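Local coordinates for protein LAIR1 ecotodomain from MGD21 antibody (Homo sapiens, PDB 7JZK) that forms the collagen-receptor-derived immunoglobulin domain inserted in a malaria antibody and binds the V2 domain of a Plasmodium RIFIN, at residues Ser20-Val25 with Leu93-Lys98. Sequence-based numbering, arbitrary orientation.
Sequences SHVTFV and LELVVK
Val22 and Phe24 meet Leu93 and Leu95 in a purely apolar face-to-face contact between the two sheets of an immunoglobulin beta-sandwich. Strand 22-28 belongs to the sheet that also holds strands 7-11 and 58-65, whereas strand 85-97 lies in the opposing sheet; the two short segments run antiparallel, at 177°, with their axes 10.5 Å apart. That spacing is bridged by side chains alone, and the alternation of a beta strand sends Val22 and Phe24 inward from one layer and Leu93 and Leu95 inward from the other. The ring of Phe24 reaches across between the two leucines, its CG anti to the carbonyl carbon (chi1 -63°), and both touch its edge rather than a face. Leu95 extends roughly perpendicular to Phe24, bringing its CD2 to 4.2 Å from Phe24 CZ. The other methyl of Leu95, CD1, packs against Val22 CG2 at 4.3 Å, so that this leucine's two branches serve different partners. Ile16 touches both Val22 and Leu95, while Ile8 packs on Phe24 and Leu93; the Phe24 ring also meets that of Phe76, extending the hydrophobic core. On Leu93, CG stands anti to the backbone N (chi1 -166°), which carries the side chain toward the opposite sheet, and its CD2 lies in the plane of the Phe24 ring, 3.9 Å from Phe24 CD2.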
# COMPACT_ATOMS: atom_id res chain seq x y z
N SER A 20 14.91 17.06 -11.39
CA SER A 20 13.99 18.18 -11.18
C SER A 20 12.68 17.69 -10.58
O SER A 20 12.45 16.48 -10.42
CB SER A 20 13.74 18.92 -12.50
OG SER A 20 13.20 20.21 -12.28
N HIS A 21 11.82 18.64 -10.22
CA HIS A 21 10.56 18.40 -9.54
C HIS A 21 9.43 18.23 -10.55
O HIS A 21 9.55 18.59 -11.72
CB HIS A 21 10.25 19.56 -8.58
CG HIS A 21 10.03 20.87 -9.26
ND1 HIS A 21 11.06 21.72 -9.60
CD2 HIS A 21 8.89 21.49 -9.65
CE1 HIS A 21 10.57 22.80 -10.18
NE2 HIS A 21 9.25 22.69 -10.23
N VAL A 22 8.33 17.62 -10.09
CA VAL A 22 7.09 17.52 -10.86
C VAL A 22 5.94 17.41 -9.87
O VAL A 22 6.11 16.91 -8.76
CB VAL A 22 7.11 16.32 -11.84
CG1 VAL A 22 6.99 15.01 -11.10
CG2 VAL A 22 5.97 16.43 -12.85
N THR A 23 4.77 17.93 -10.25
CA THR A 23 3.58 17.82 -9.42
C THR A 23 2.39 17.34 -10.23
O THR A 23 2.02 17.96 -11.24
CB THR A 23 3.23 19.15 -8.74
OG1 THR A 23 4.43 19.74 -8.21
CG2 THR A 23 2.24 18.91 -7.61
N PHE A 24 1.76 16.26 -9.78
CA PHE A 24 0.53 15.76 -10.37
C PHE A 24 -0.63 16.39 -9.64
O PHE A 24 -0.72 16.29 -8.41
CB PHE A 24 0.45 14.23 -10.27
CG PHE A 24 1.54 13.52 -11.01
CD1 PHE A 24 2.67 13.11 -10.35
CD2 PHE A 24 1.44 13.33 -12.37
CE1 PHE A 24 3.69 12.48 -11.03
CE2 PHE A 24 2.45 12.70 -13.05
CZ PHE A 24 3.58 12.28 -12.38
N VAL A 25 -1.53 17.02 -10.39
CA VAL A 25 -2.71 17.70 -9.88
C VAL A 25 -3.93 16.90 -10.31
O VAL A 25 -4.17 16.70 -11.52
CB VAL A 25 -2.80 19.15 -10.39
CG1 VAL A 25 -3.96 19.88 -9.71
CG2 VAL A 25 -1.48 19.89 -10.16
N LEU A 93 -1.65 9.40 -17.68
CA LEU A 93 -0.74 10.47 -18.04
C LEU A 93 0.66 9.89 -18.02
O LEU A 93 1.03 9.25 -17.02
CB LEU A 93 -0.84 11.60 -17.02
CG LEU A 93 -0.26 12.98 -17.27
CD1 LEU A 93 -1.15 13.73 -18.22
CD2 LEU A 93 -0.10 13.74 -15.96
N GLU A 94 1.44 10.08 -19.09
CA GLU A 94 2.80 9.55 -19.15
C GLU A 94 3.79 10.62 -18.72
O GLU A 94 3.85 11.70 -19.31
CB GLU A 94 3.18 9.07 -20.55
CG GLU A 94 4.53 8.33 -20.60
CD GLU A 94 4.93 7.93 -22.01
OE1 GLU A 94 5.42 6.81 -22.22
OE2 GLU A 94 4.74 8.74 -22.93
N LEU A 95 4.60 10.31 -17.72
CA LEU A 95 5.68 11.16 -17.26
C LEU A 95 6.96 10.71 -17.94
O LEU A 95 7.33 9.53 -17.85
CB LEU A 95 5.83 11.11 -15.74
CG LEU A 95 7.16 11.67 -15.22
CD1 LEU A 95 7.18 13.18 -15.41
CD2 LEU A 95 7.38 11.31 -13.77
N VAL A 96 7.62 11.63 -18.63
CA VAL A 96 8.88 11.37 -19.30
C VAL A 96 9.95 12.11 -18.53
O VAL A 96 9.78 13.30 -18.22
CB VAL A 96 8.83 11.80 -20.77
CG1 VAL A 96 10.18 11.53 -21.45
CG2 VAL A 96 7.71 11.06 -21.48
N VAL A 97 11.01 11.40 -18.13
CA VAL A 97 12.17 11.97 -17.46
C VAL A 97 13.35 11.91 -18.41
O VAL A 97 13.59 10.87 -19.05
CB VAL A 97 12.48 11.25 -16.13
CG1 VAL A 97 12.55 9.77 -16.35
CG2 VAL A 97 13.81 11.74 -15.54
N LYS A 98 14.08 13.01 -18.53
CA LYS A 98 15.19 13.08 -19.47
C LYS A 98 16.48 13.37 -18.72
O LYS A 98 17.46 12.67 -18.91
CB LYS A 98 14.94 14.14 -20.54
CG LYS A 98 15.50 13.81 -21.93
CD LYS A 98 16.99 13.44 -21.93
CE LYS A 98 17.52 13.20 -23.34
NZ LYS A 98 18.63 12.19 -23.39